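Local structure of CurF (Lyngbya majuscula, 2Q35) at residues Leu6-Gly12 with Asn45-Val50; Met128-Phe132 with Arg238-Glu242; Gly136-Ile141 with Lys214-Ile219. The protein probably catalyses a decarboxylation step of polyketide chain beta-branching, acting as a crotonase-type lyase domain of CurF. The protein carries 1 engineered substitution. All blocks are in the same frame, centred on the assembly; numbering follows the deposited sequence.

Interaction 1 of 3, residues Leu6-Gly12 with Asn45-Val50; sequences LTELGNG and NQQYKV
The phenol of Y48 ends on the carboxylate of E8: Y48 OH donates to E8 OE2 at 2.6 Å, entering at that oxygen's anti lone pair. E8 OE2 lies at the ring edge, in plane, while the carboxylate itself stands 82° from the ring. With CG of E8 beside the backbone N (chi1 -73°) and the chain extended beyond it, the acid spans the gap to the hydroxyl. L6 approaches from the opposite direction, CD2 lying 4.1 Å from Y48 CE2. A second grip is backbone: G12 O accepts from both K49 N (2.7 Å, 173° at the hydrogen) and V50 N (3.2 Å). The positive phi of G12, where a CB would also collide with Q47 O, calls for glycine. A water bridges N11 O and K49 NZ, whose ammonium also reaches the carbonyls of A193 and S195.

N45 shapes the turn before the tyrosine: N45 to Y48 form a type I turn, N45 OD1 accepts from Q47 N in an Asx turn, and N45 CB lies over one face of the Y48 ring, 3.5 Å above its plane and displaced toward the ring's margin. A phenylalanine in place of Y48 would probably leave the E8 carboxylate without this donor and free to turn. The pair joins edge strand 4-10 and its hairpin turn to the loop leading from helix 29-44 into strand 50-54, beside strand 13-18 and helices 178-192 and 197-230.

Interaction 2 of 3, residues Met128-Phe132 with Arg238-Glu242; sequences MKYGF and RIQQE
Y130 O is pressed by the aliphatic part of R238, whose CB and CD approach to 3.3 and 3.4 Å. No hydrogen bond crosses this contact, and this buried carbonyl has no polar partner in the model. R238 keeps CG beside its backbone N (chi1 -71°) and runs extended to NE, which carries the guanidinium past Y130 O, with K129 O near its plane at the edge, 3.9 Å from NH1. NH1 makes no bond to K129 O; R238 NH2 donates to K194 O of the second subunit. G131, at positive phi just after the helix, gives the arginine room, since a CB there would clash with R238 CD.

Next along the contact, E242 and I239 touch the Y130 ring, E242 CG lying 3.7 Å from Y130 CE1 and I239 CG1 4.1 Å from Y130 CD1. I239 CD1 reaches the edge of the F132 ring, near its plane, at 4.3 Å from CE2. E242 OE1 touches K129 CD at 3.6 Å, but K129 NZ is 5.2 Å from E242 OE1, so any attraction is at a distance. The short, weakly bonded helix 127-130 thereby meets the C-terminal helix 235-240, with helix 66-73 packing on Y130 and I239 and helix 197-230 on F132 and I239, while S199 OG of the second subunit is hydrogen-bonded to G131 O.

Interaction 3 of 3, residues Gly136-Ile141 with Lys214-Ile219; sequences GATSLI and KFPEAI
A137 CB sits over one face of the F215 ring, 4.1 Å from its centroid and 28° off the normal, a CH-pi contact. This methyl is also 3.7 Å from A218 CB, so the two alanines let the backbones draw close, A137 and I219 being nearest at their CA atoms. The F215 ring reaches the start of helix 138-146 because CG stands roughly opposite the backbone N (chi1 -153°), and I141 CG1 meets its edge in plane, 4.0 Å from CE1. L140 belongs to the same packed part, projecting CD2 between F215 and A218, 3.9 Å from A218 CB. I219 CD1 adds the closest touch, lying 3.4 Å from G136 C, against the peptide that leads into A137.

A137 occupies the N-cap position of helix 138-146 without a side-chain acceptor of its own; at this N-terminus the E222 carboxylate, from further along helix 197-230, takes T138 N and S139 N. The capped end packs on helix 197-230, which is kinked near P216. In this crotonase-fold domain, helices 104-110 and 83-87 pack on I141 and F215 respectively.

The fit eases at K214, where the two L140 methyls, CD1 and CD2, come no nearer than 4.2 Å to K214 CB; the chain of this exposed lysine bends at chi3. Beside the I219 side chain a single water joins the backbones, accepting from G136 N and donating to I219 O, each at 2.9 Å.

Interactions 1 and 2 lie on opposite sides of the chain's centre, their own centres about 41 Å apart and nearest atoms about 28 Å apart; the centre of interaction 3 is about 29 Å from that of interaction 1 and about 22 Å from that of interaction 2. Along the chain, interaction 3 is nested inside the loop that interaction 2 closes; their segments adjoin in the sequence without otherwise touching, while interaction 1 is completed earlier. The second subunit meets four residues of interaction 2 but only S139 in the segments of interaction 3, and no other chain touches interaction 1. A glycerol, probably from crystallisation, lies about 4 Å from the F132 side chain of interaction 2 and might mark a pocket there.

Interaction 1 of 3, residues Leu6-Gly12 with Asn45-Val50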
loop_
_atom_site.group_PDB
_atom_site.type_symbol
_atom_site.label_atom_id
_atom_site.label_comp_id
_atom_site.label_asym_id
_atom_site.label_seq_id
_atom_site.Cartn_x
_atom_site.Cartn_y
_atom_site.Cartn_z
ATOM N N LEU A 6 28.285 17.964 -9.813
ATOM C CA LEU A 6 27.848 16.879 -10.683
ATOM C C LEU A 6 29.066 16.113 -11.171
ATOM O O LEU A 6 30.041 16.719 -11.666
ATOM C CB LEU A 6 27.060 17.461 -11.869
ATOM C CG LEU A 6 26.693 16.531 -13.016
ATOM C CD1 LEU A 6 25.623 15.602 -12.605
ATOM C CD2 LEU A 6 26.189 17.377 -14.171
ATOM N N THR A 7 29.039 14.792 -10.982
ATOM C CA THR A 7 30.080 13.922 -11.520
ATOM C C THR A 7 29.489 12.777 -12.344
ATOM O O THR A 7 28.338 12.355 -12.121
ATOM C CB THR A 7 30.959 13.318 -10.394
ATOM O OG1 THR A 7 30.111 12.697 -9.412
ATOM C CG2 THR A 7 31.834 14.421 -9.746
ATOM N N GLU A 8 30.282 12.277 -13.296
ATOM C CA GLU A 8 29.889 11.175 -14.180
ATOM C C GLU A 8 30.379 9.851 -13.641
ATOM O O GLU A 8 31.572 9.708 -13.310
ATOM C CB GLU A 8 30.446 11.390 -15.584
ATOM C CG GLU A 8 29.715 12.515 -16.340
ATOM C CD GLU A 8 30.355 12.856 -17.675
ATOM O OE1 GLU A 8 31.432 12.285 -17.975
ATOM O OE2 GLU A 8 29.758 13.677 -18.416
ATOM N N LEU A 9 29.467 8.885 -13.585
ATOM C CA LEU A 9 29.793 7.547 -13.081
ATOM C C LEU A 9 29.921 6.497 -14.179
ATOM O O LEU A 9 30.349 5.351 -13.886
ATOM C CB LEU A 9 28.747 7.098 -12.060
ATOM C CG LEU A 9 28.549 8.044 -10.877
ATOM C CD1 LEU A 9 27.566 7.438 -9.908
ATOM C CD2 LEU A 9 29.873 8.419 -10.228
ATOM N N GLY A 10 29.594 6.879 -15.424
ATOM C CA GLY A 10 29.679 5.958 -16.558
ATOM C C GLY A 10 28.321 5.416 -16.987
ATOM O O GLY A 10 27.425 5.275 -16.153
ATOM N N ASN A 11 28.213 5.080 -18.280
ATOM C CA ASN A 11 27.006 4.476 -18.856
ATOM C C ASN A 11 25.771 5.338 -18.684
ATOM O O ASN A 11 24.648 4.826 -18.692
ATOM C CB ASN A 11 26.779 3.101 -18.239
ATOM C CG ASN A 11 28.019 2.236 -18.338
ATOM O OD1 ASN A 11 28.627 2.157 -19.408
ATOM N ND2 ASN A 11 28.408 1.598 -17.226
ATOM N N GLY A 12 25.988 6.647 -18.550
ATOM C CA GLY A 12 24.860 7.579 -18.429
ATOM C C GLY A 12 24.365 7.805 -17.006
ATOM O O GLY A 12 23.399 8.520 -16.783
ATOM N N ASN A 45 22.327 17.380 -21.139
ATOM C CA ASN A 45 23.170 16.312 -21.646
ATOM C C ASN A 45 22.323 15.084 -21.938
ATOM O O ASN A 45 21.921 14.369 -21.010
ATOM C CB ASN A 45 24.302 15.956 -20.674
ATOM C CG ASN A 45 25.376 15.083 -21.338
ATOM O OD1 ASN A 45 25.095 14.291 -22.275
ATOM N ND2 ASN A 45 26.625 15.257 -20.899
ATOM N N GLN A 46 22.062 14.858 -23.229
ATOM C CA GLN A 46 21.225 13.768 -23.721
ATOM C C GLN A 46 21.781 12.391 -23.398
ATOM O O GLN A 46 21.074 11.391 -23.475
ATOM C CB GLN A 46 21.071 13.885 -25.239
ATOM C CG GLN A 46 20.192 15.037 -25.667
ATOM C CD GLN A 46 18.719 14.738 -25.448
ATOM O OE1 GLN A 46 18.158 13.826 -26.071
ATOM N NE2 GLN A 46 18.088 15.496 -24.564
ATOM N N GLN A 47 23.051 12.335 -23.054
ATOM C CA GLN A 47 23.661 11.039 -22.754
ATOM C C GLN A 47 23.336 10.559 -21.338
ATOM O O GLN A 47 23.533 9.368 -21.029
ATOM C CB GLN A 47 25.174 11.110 -22.942
ATOM C CG GLN A 47 25.584 11.542 -24.361
ATOM C CD GLN A 47 25.140 10.568 -25.461
ATOM O OE1 GLN A 47 25.404 9.364 -25.393
ATOM N NE2 GLN A 47 24.474 11.100 -26.487
ATOM N N TYR A 48 22.869 11.467 -20.478
ATOM C CA TYR A 48 22.566 11.090 -19.100
ATOM C C TYR A 48 21.236 10.372 -18.993
ATOM O O TYR A 48 20.233 10.792 -19.620
ATOM C CB TYR A 48 22.600 12.295 -18.165
ATOM C CG TYR A 48 23.929 12.998 -18.077
ATOM C CD1 TYR A 48 25.113 12.386 -18.512
ATOM C CD2 TYR A 48 24.019 14.257 -17.486
ATOM C CE1 TYR A 48 26.362 13.048 -18.386
ATOM C CE2 TYR A 48 25.236 14.900 -17.337
ATOM C CZ TYR A 48 26.400 14.314 -17.803
ATOM O OH TYR A 48 27.604 14.972 -17.668
ATOM N N LYS A 49 21.218 9.299 -18.190
ATOM C CA LYS A 49 20.051 8.433 -18.073
ATOM C C LYS A 49 19.514 8.271 -16.650
ATOM O O LYS A 49 18.333 7.961 -16.476
ATOM C CB LYS A 49 20.332 7.014 -18.624
ATOM C CG LYS A 49 20.656 6.929 -20.087
ATOM C CD LYS A 49 20.881 5.457 -20.358
ATOM C CE LYS A 49 20.990 5.128 -21.801
ATOM N NZ LYS A 49 21.284 3.690 -21.924
ATOM N N VAL A 50 20.398 8.372 -15.647
ATOM C CA VAL A 50 19.999 8.171 -14.218
ATOM C C VAL A 50 20.752 9.180 -13.383
ATOM O O VAL A 50 21.952 9.379 -13.591
ATOM C CB VAL A 50 20.321 6.719 -13.703
ATOM C CG1 VAL A 50 19.849 6.539 -12.262
ATOM C CG2 VAL A 50 19.679 5.645 -14.580
HETATM O O HOH W 1 23.934 3.303 -20.910
#

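Interaction 2 of 3, residues Met128-Phe132 with Arg238-Glu242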
loop_
_atom_site.group_PDB
_atom_site.type_symbol
_atom_site.label_atom_id
_atom_site.label_comp_id
_atom_site.label_asym_id
_atom_site.label_seq_id
_atom_site.Cartn_x
_atom_site.Cartn_y
_atom_site.Cartn_z
ATOM N N MET A 128 5.533 18.751 13.040
ATOM C CA MET A 128 4.689 18.728 14.236
ATOM C C MET A 128 5.481 18.756 15.546
ATOM O O MET A 128 4.919 19.050 16.611
ATOM C CB MET A 128 3.711 17.551 14.202
ATOM C CG MET A 128 2.612 17.700 13.118
ATOM S SD MET A 128 1.346 18.889 13.605
ATOM C CE MET A 128 0.310 17.867 14.644
ATOM N N LYS A 129 6.768 18.443 15.455
ATOM C CA LYS A 129 7.657 18.615 16.615
ATOM C C LYS A 129 7.717 20.083 17.005
ATOM O O LYS A 129 7.670 20.421 18.192
ATOM C CB LYS A 129 9.051 18.089 16.326
ATOM C CG LYS A 129 10.053 18.318 17.488
ATOM C CD LYS A 129 11.167 17.280 17.532
ATOM C CE LYS A 129 10.831 16.095 18.460
ATOM N NZ LYS A 129 11.830 14.943 18.410
ATOM N N TYR A 130 7.805 20.960 16.006
ATOM C CA TYR A 130 7.728 22.404 16.244
ATOM C C TYR A 130 6.317 22.864 16.564
ATOM O O TYR A 130 6.139 23.959 17.073
ATOM C CB TYR A 130 8.182 23.188 15.021
ATOM C CG TYR A 130 9.585 22.893 14.561
ATOM C CD1 TYR A 130 10.673 23.129 15.398
ATOM C CD2 TYR A 130 9.822 22.393 13.285
ATOM C CE1 TYR A 130 11.963 22.873 14.975
ATOM C CE2 TYR A 130 11.119 22.135 12.838
ATOM C CZ TYR A 130 12.181 22.373 13.696
ATOM O OH TYR A 130 13.470 22.120 13.252
ATOM N N GLY A 131 5.326 22.048 16.210
ATOM C CA GLY A 131 3.947 22.299 16.624
ATOM C C GLY A 131 3.021 22.708 15.501
ATOM O O GLY A 131 1.877 23.083 15.774
ATOM N N PHE A 132 3.502 22.638 14.253
ATOM C CA PHE A 132 2.677 23.074 13.105
ATOM C C PHE A 132 2.599 21.981 12.043
ATOM O O PHE A 132 3.310 20.968 12.111
ATOM C CB PHE A 132 3.159 24.410 12.515
ATOM C CG PHE A 132 4.611 24.425 12.134
ATOM C CD1 PHE A 132 5.050 23.768 10.999
ATOM C CD2 PHE A 132 5.542 25.096 12.921
ATOM C CE1 PHE A 132 6.399 23.772 10.644
ATOM C CE2 PHE A 132 6.898 25.098 12.568
ATOM C CZ PHE A 132 7.317 24.449 11.442
ATOM N N ARG A 238 8.246 27.311 20.838
ATOM C CA ARG A 238 8.517 25.910 20.533
ATOM C C ARG A 238 9.746 25.795 19.631
ATOM O O ARG A 238 10.609 24.935 19.860
ATOM C CB ARG A 238 7.280 25.235 19.903
ATOM C CG ARG A 238 6.141 25.019 20.886
ATOM C CD ARG A 238 4.955 24.395 20.200
ATOM N NE ARG A 238 4.059 23.689 21.111
ATOM C CZ ARG A 238 3.967 22.352 21.214
ATOM N NH1 ARG A 238 4.701 21.555 20.446
ATOM N NH2 ARG A 238 3.104 21.833 22.059
ATOM N N ILE A 239 9.844 26.678 18.627
ATOM C CA ILE A 239 10.993 26.658 17.722
ATOM C C ILE A 239 12.250 27.016 18.515
ATOM O O ILE A 239 13.276 26.344 18.385
ATOM C CB ILE A 239 10.825 27.587 16.503
ATOM C CG1 ILE A 239 9.611 27.123 15.677
ATOM C CG2 ILE A 239 12.113 27.586 15.644
ATOM C CD1 ILE A 239 9.070 28.172 14.715
ATOM N N GLN A 240 12.153 28.056 19.344
ATOM C CA GLN A 240 13.286 28.453 20.205
ATOM C C GLN A 240 13.844 27.270 20.992
ATOM O O GLN A 240 15.063 27.116 21.104
ATOM C CB GLN A 240 12.895 29.560 21.185
ATOM C CG GLN A 240 14.051 29.935 22.148
ATOM C CD GLN A 240 13.735 31.138 23.020
ATOM O OE1 GLN A 240 13.116 32.109 22.564
ATOM N NE2 GLN A 240 14.150 31.082 24.284
ATOM N N GLN A 241 12.960 26.430 21.524
ATOM C CA GLN A 241 13.420 25.342 22.391
ATOM C C GLN A 241 14.015 24.165 21.625
ATOM O O GLN A 241 14.574 23.264 22.242
ATOM C CB GLN A 241 12.317 24.898 23.356
ATOM C CG GLN A 241 11.908 26.008 24.321
ATOM C CD GLN A 241 13.099 26.627 25.065
ATOM O OE1 GLN A 241 13.172 27.851 25.239
ATOM N NE2 GLN A 241 14.040 25.780 25.499
ATOM N N GLU A 242 13.939 24.187 20.287
ATOM C CA GLU A 242 14.573 23.123 19.491
ATOM C C GLU A 242 16.018 23.426 19.044
ATOM O O GLU A 242 16.670 22.564 18.441
ATOM C CB GLU A 242 13.711 22.749 18.284
ATOM C CG GLU A 242 12.318 22.187 18.638
ATOM C CD GLU A 242 12.376 20.913 19.477
ATOM O OE1 GLU A 242 13.059 19.954 19.059
ATOM O OE2 GLU A 242 11.727 20.865 20.550
#

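Interaction 3 of 3, residues Gly136-Ile141 with Lys214-Ile219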
loop_
_atom_site.group_PDB
_atom_site.type_symbol
_atom_site.label_atom_id
_atom_site.label_comp_id
_atom_site.label_asym_id
_atom_site.label_seq_id
_atom_site.Cartn_x
_atom_site.Cartn_y
_atom_site.Cartn_z
ATOM N N GLY A 136 4.737 20.916 1.484
ATOM C CA GLY A 136 5.469 20.157 0.470
ATOM C C GLY A 136 4.765 18.921 -0.052
ATOM O O GLY A 136 5.388 18.109 -0.753
ATOM N N ALA A 137 3.451 18.825 0.199
ATOM C CA ALA A 137 2.675 17.621 -0.127
ATOM C C ALA A 137 3.240 16.439 0.650
ATOM O O ALA A 137 3.410 15.326 0.112
ATOM C CB ALA A 137 2.667 17.329 -1.651
ATOM N N THR A 138 3.538 16.693 1.918
ATOM C CA THR A 138 4.083 15.656 2.815
ATOM C C THR A 138 3.167 14.444 2.919
ATOM O O THR A 138 3.630 13.290 2.827
ATOM C CB THR A 138 4.360 16.233 4.228
ATOM O OG1 THR A 138 5.461 17.138 4.148
ATOM C CG2 THR A 138 4.729 15.133 5.221
ATOM N N SER A 139 1.884 14.681 3.166
ATOM C CA SER A 139 0.976 13.562 3.364
ATOM C C SER A 139 0.803 12.762 2.065
ATOM O O SER A 139 0.809 11.531 2.080
ATOM C CB SER A 139 -0.355 14.024 3.957
ATOM O OG SER A 139 -1.201 14.656 3.015
ATOM N N LEU A 140 0.682 13.462 0.936
ATOM C CA LEU A 140 0.561 12.775 -0.340
ATOM C C LEU A 140 1.754 11.849 -0.563
ATOM O O LEU A 140 1.596 10.649 -0.812
ATOM C CB LEU A 140 0.468 13.783 -1.497
ATOM C CG LEU A 140 0.384 13.191 -2.916
ATOM C CD1 LEU A 140 -0.951 12.504 -3.148
ATOM C CD2 LEU A 140 0.601 14.261 -3.980
ATOM N N ILE A 141 2.942 12.424 -0.470
ATOM C CA ILE A 141 4.165 11.693 -0.809
ATOM C C ILE A 141 4.470 10.605 0.229
ATOM O O ILE A 141 4.776 9.468 -0.147
ATOM C CB ILE A 141 5.338 12.667 -1.025
ATOM C CG1 ILE A 141 5.119 13.504 -2.292
ATOM C CG2 ILE A 141 6.661 11.914 -1.166
ATOM C CD1 ILE A 141 5.189 12.706 -3.657
ATOM N N LYS A 214 -2.042 15.023 -8.835
ATOM C CA LYS A 214 -2.523 15.354 -7.497
ATOM C C LYS A 214 -1.652 16.379 -6.757
ATOM O O LYS A 214 -2.068 16.959 -5.732
ATOM C CB LYS A 214 -2.602 14.070 -6.674
ATOM C CG LYS A 214 -3.797 13.213 -7.042
ATOM C CD LYS A 214 -4.049 12.158 -5.994
ATOM C CE LYS A 214 -3.526 10.816 -6.450
ATOM N NZ LYS A 214 -4.222 9.711 -5.740
ATOM N N PHE A 215 -0.436 16.575 -7.258
ATOM C CA PHE A 215 0.568 17.372 -6.554
ATOM C C PHE A 215 0.193 18.860 -6.297
ATOM O O PHE A 215 0.276 19.355 -5.154
ATOM C CB PHE A 215 1.927 17.236 -7.257
ATOM C CG PHE A 215 3.066 17.443 -6.356
ATOM C CD1 PHE A 215 3.537 16.402 -5.575
ATOM C CD2 PHE A 215 3.647 18.699 -6.240
ATOM C CE1 PHE A 215 4.599 16.603 -4.703
ATOM C CE2 PHE A 215 4.690 18.904 -5.386
ATOM C CZ PHE A 215 5.164 17.847 -4.606
ATOM N N PRO A 216 -0.228 19.583 -7.345
ATOM C CA PRO A 216 -0.517 20.996 -7.115
ATOM C C PRO A 216 -1.541 21.251 -6.011
ATOM O O PRO A 216 -1.324 22.131 -5.171
ATOM C CB PRO A 216 -1.027 21.477 -8.486
ATOM C CG PRO A 216 -0.406 20.553 -9.459
ATOM C CD PRO A 216 -0.426 19.220 -8.761
ATOM N N GLU A 217 -2.634 20.493 -5.999
ATOM C CA GLU A 217 -3.688 20.701 -5.003
ATOM C C GLU A 217 -3.174 20.312 -3.618
ATOM O O GLU A 217 -3.498 20.968 -2.627
ATOM C CB GLU A 217 -4.947 19.921 -5.375
ATOM C CG GLU A 217 -6.174 20.232 -4.523
ATOM C CD GLU A 217 -6.506 21.712 -4.475
ATOM O OE1 GLU A 217 -6.699 22.335 -5.547
ATOM O OE2 GLU A 217 -6.566 22.259 -3.354
ATOM N N ALA A 218 -2.340 19.267 -3.562
ATOM C CA ALA A 218 -1.743 18.822 -2.296
ATOM C C ALA A 218 -0.867 19.905 -1.671
ATOM O O ALA A 218 -0.990 20.211 -0.489
ATOM C CB ALA A 218 -0.945 17.518 -2.515
ATOM N N ILE A 219 0.031 20.480 -2.470
ATOM C CA ILE A 219 0.852 21.616 -2.046
ATOM C C ILE A 219 0.003 22.773 -1.550
ATOM O O ILE A 219 0.262 23.338 -0.490
ATOM C CB ILE A 219 1.737 22.129 -3.228
ATOM C CG1 ILE A 219 2.795 21.088 -3.578
ATOM C CG2 ILE A 219 2.419 23.496 -2.899
ATOM C CD1 ILE A 219 3.969 21.016 -2.608
HETATM O O HOH W 2 2.859 22.950 0.773
#